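Endolysin PlyC, small cell-wall binding subunit (Streptococcus phage C1, PDB 4F87) forms the ring-shaped homooctamer of the phage endolysin PlyC that binds the streptococcal cell wall during peptidoglycan breakdown and host lysis. Local coordinates at residues Y27-F32 with K41-V46. Residues are numbered along the deposited sequence; the frame is centred on the assembly and turned at random.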
loop_
_atom_site.group_PDB
_atom_site.type_symbol
_atom_site.label_atom_id
_atom_site.label_comp_id
_atom_site.label_asym_id
_atom_site.label_seq_id
_atom_site.Cartn_x
_atom_site.Cartn_y
_atom_site.Cartn_z
ATOM N N TYR B 27 -4.679 29.541 -20.926
ATOM C CA TYR B 27 -4.353 30.098 -19.621
ATOM C C TYR B 27 -2.914 29.661 -19.258
ATOM O O TYR B 27 -2.531 29.681 -18.084
ATOM C CB TYR B 27 -5.379 29.717 -18.536
ATOM C CG TYR B 27 -5.670 28.223 -18.452
ATOM C CD1 TYR B 27 -4.803 27.363 -17.791
ATOM C CD2 TYR B 27 -6.804 27.676 -19.052
ATOM C CE1 TYR B 27 -5.051 25.998 -17.719
ATOM C CE2 TYR B 27 -7.062 26.305 -18.992
ATOM C CZ TYR B 27 -6.173 25.476 -18.333
ATOM O OH TYR B 27 -6.350 24.120 -18.286
ATOM N N GLY B 28 -2.136 29.255 -20.267
ATOM C CA GLY B 28 -0.796 28.707 -20.060
ATOM C C GLY B 28 -0.850 27.368 -19.337
ATOM O O GLY B 28 -1.876 26.670 -19.392
ATOM N N TYR B 29 0.244 26.999 -18.655
ATOM C CA TYR B 29 0.247 25.797 -17.818
ATOM C C TYR B 29 0.050 26.165 -16.373
ATOM O O TYR B 29 0.600 27.144 -15.874
ATOM C CB TYR B 29 1.567 25.026 -17.920
ATOM C CG TYR B 29 1.623 24.137 -19.138
ATOM C CD1 TYR B 29 1.337 22.774 -19.048
ATOM C CD2 TYR B 29 1.961 24.653 -20.381
ATOM C CE1 TYR B 29 1.384 21.951 -20.171
ATOM C CE2 TYR B 29 1.994 23.841 -21.514
ATOM C CZ TYR B 29 1.708 22.493 -21.398
ATOM O OH TYR B 29 1.757 21.701 -22.515
ATOM N N ARG B 30 -0.724 25.329 -15.675
ATOM C CA ARG B 30 -0.958 25.439 -14.251
ATOM C C ARG B 30 -0.775 24.046 -13.635
ATOM O O ARG B 30 -0.593 23.066 -14.364
ATOM C CB ARG B 30 -2.356 25.987 -13.949
ATOM C CG ARG B 30 -2.555 27.367 -14.575
ATOM C CD ARG B 30 -3.896 28.013 -14.192
ATOM N NE ARG B 30 -3.995 28.311 -12.760
ATOM C CZ ARG B 30 -3.383 29.318 -12.141
ATOM N NH1 ARG B 30 -2.616 30.165 -12.827
ATOM N NH2 ARG B 30 -3.517 29.481 -10.829
ATOM N N ALA B 31 -0.802 23.953 -12.306
ATOM C CA ALA B 31 -0.707 22.640 -11.693
ATOM C C ALA B 31 -1.423 22.613 -10.381
ATOM O O ALA B 31 -1.560 23.649 -9.727
ATOM C CB ALA B 31 0.757 22.253 -11.462
ATOM N N PHE B 32 -1.860 21.414 -9.973
ATOM C CA PHE B 32 -2.261 21.159 -8.603
ATOM C C PHE B 32 -1.110 20.343 -8.032
ATOM O O PHE B 32 -0.718 19.324 -8.623
ATOM C CB PHE B 32 -3.569 20.349 -8.490
ATOM C CG PHE B 32 -4.770 21.222 -8.675
ATOM C CD1 PHE B 32 -5.289 21.957 -7.614
ATOM C CD2 PHE B 32 -5.388 21.317 -9.912
ATOM C CE1 PHE B 32 -6.411 22.778 -7.805
ATOM C CE2 PHE B 32 -6.494 22.156 -10.102
ATOM C CZ PHE B 32 -6.979 22.887 -9.049
ATOM N N LYS B 41 5.391 29.492 -14.779
ATOM C CA LYS B 41 5.897 30.538 -15.666
ATOM C C LYS B 41 6.789 30.074 -16.795
ATOM O O LYS B 41 6.824 30.709 -17.849
ATOM C CB LYS B 41 6.621 31.619 -14.847
ATOM C CG LYS B 41 5.628 32.385 -13.970
ATOM C CD LYS B 41 6.262 33.479 -13.146
ATOM C CE LYS B 41 5.292 34.025 -12.107
ATOM N NZ LYS B 41 4.041 34.596 -12.688
ATOM N N ASP B 42 7.520 28.986 -16.602
ATOM C CA ASP B 42 8.493 28.553 -17.590
ATOM C C ASP B 42 8.291 27.118 -18.058
ATOM O O ASP B 42 8.026 26.223 -17.265
ATOM C CB ASP B 42 9.898 28.670 -17.007
ATOM C CG ASP B 42 10.309 30.107 -16.735
ATOM O OD1 ASP B 42 10.501 30.872 -17.717
ATOM O OD2 ASP B 42 10.415 30.479 -15.550
ATOM N N ILE B 43 8.539 26.879 -19.351
ATOM C CA ILE B 43 8.408 25.550 -19.906
ATOM C C ILE B 43 9.395 24.555 -19.280
ATOM O O ILE B 43 9.055 23.369 -19.166
ATOM C CB ILE B 43 8.484 25.568 -21.457
ATOM C CG1 ILE B 43 7.849 24.301 -22.080
ATOM C CG2 ILE B 43 9.900 25.798 -21.971
ATOM C CD1 ILE B 43 6.294 24.195 -21.917
ATOM N N GLU B 44 10.554 25.027 -18.804
ATOM C CA GLU B 44 11.482 24.118 -18.143
ATOM C C GLU B 44 10.799 23.422 -16.956
ATOM O O GLU B 44 10.983 22.222 -16.758
ATOM C CB GLU B 44 12.697 24.903 -17.668
ATOM C CG GLU B 44 13.632 24.037 -16.839
ATOM C CD GLU B 44 14.852 24.740 -16.301
ATOM O OE1 GLU B 44 14.752 25.923 -15.917
ATOM O OE2 GLU B 44 15.894 24.062 -16.175
ATOM N N THR B 45 10.012 24.181 -16.174
ATOM C CA THR B 45 9.318 23.647 -15.007
ATOM C C THR B 45 8.247 22.667 -15.425
ATOM O O THR B 45 8.037 21.668 -14.737
ATOM C CB THR B 45 8.732 24.819 -14.222
ATOM O OG1 THR B 45 9.773 25.787 -13.953
ATOM C CG2 THR B 45 8.081 24.366 -12.913
ATOM N N VAL B 46 7.527 22.967 -16.530
ATOM C CA VAL B 46 6.532 22.023 -17.015
ATOM C C VAL B 46 7.226 20.685 -17.337
ATOM O O VAL B 46 6.759 19.619 -16.920
ATOM C CB VAL B 46 5.841 22.589 -18.272
ATOM C CG1 VAL B 46 4.914 21.542 -18.915
ATOM C CG2 VAL B 46 5.063 23.863 -17.920
#
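Tyr-29, on strand 29-33, lays its ring against Val-46 in the first turn of helix 43-50. The tight part is this pair. Val-46 uses both methyls. Val-46 CG1 sits over one ring face, 3.9 Å from the ring centroid of Tyr-29 and 20° off its normal, a CH-pi contact. It is displaced toward the CD1-CE1 side. Val-46 CG2 covers the root of the Tyr-29 side chain, 3.7 Å from Tyr-29 CG. With CG1 anti to the backbone N (chi1 173°), Val-46 sets one methyl over the ring and the other against the CB-CG root, and the two side chains cross at about a right angle. Val-46 also packs on Ile-40 of strand 36-40, next to strand 29-33 in the sheet. The loose part is Ile-43, which is exposed. Ile-43 CD1 approaches Tyr-29 CE2 obliquely at 4.3 Å, a fringe contact. Tyr-29 also stacks with His-20, and a bound methylpentanediol, probably from crystallisation, lies near its side chain. Tyr-29 interacts with the host cell wall, as does its neighbour Arg-30, which is salt-bridged to Glu-37. No hydrogen bond links the two segments. Strand and helix are therefore joined here by apolar contact alone, which leans on the ring of Tyr-29 without engaging its hydroxyl.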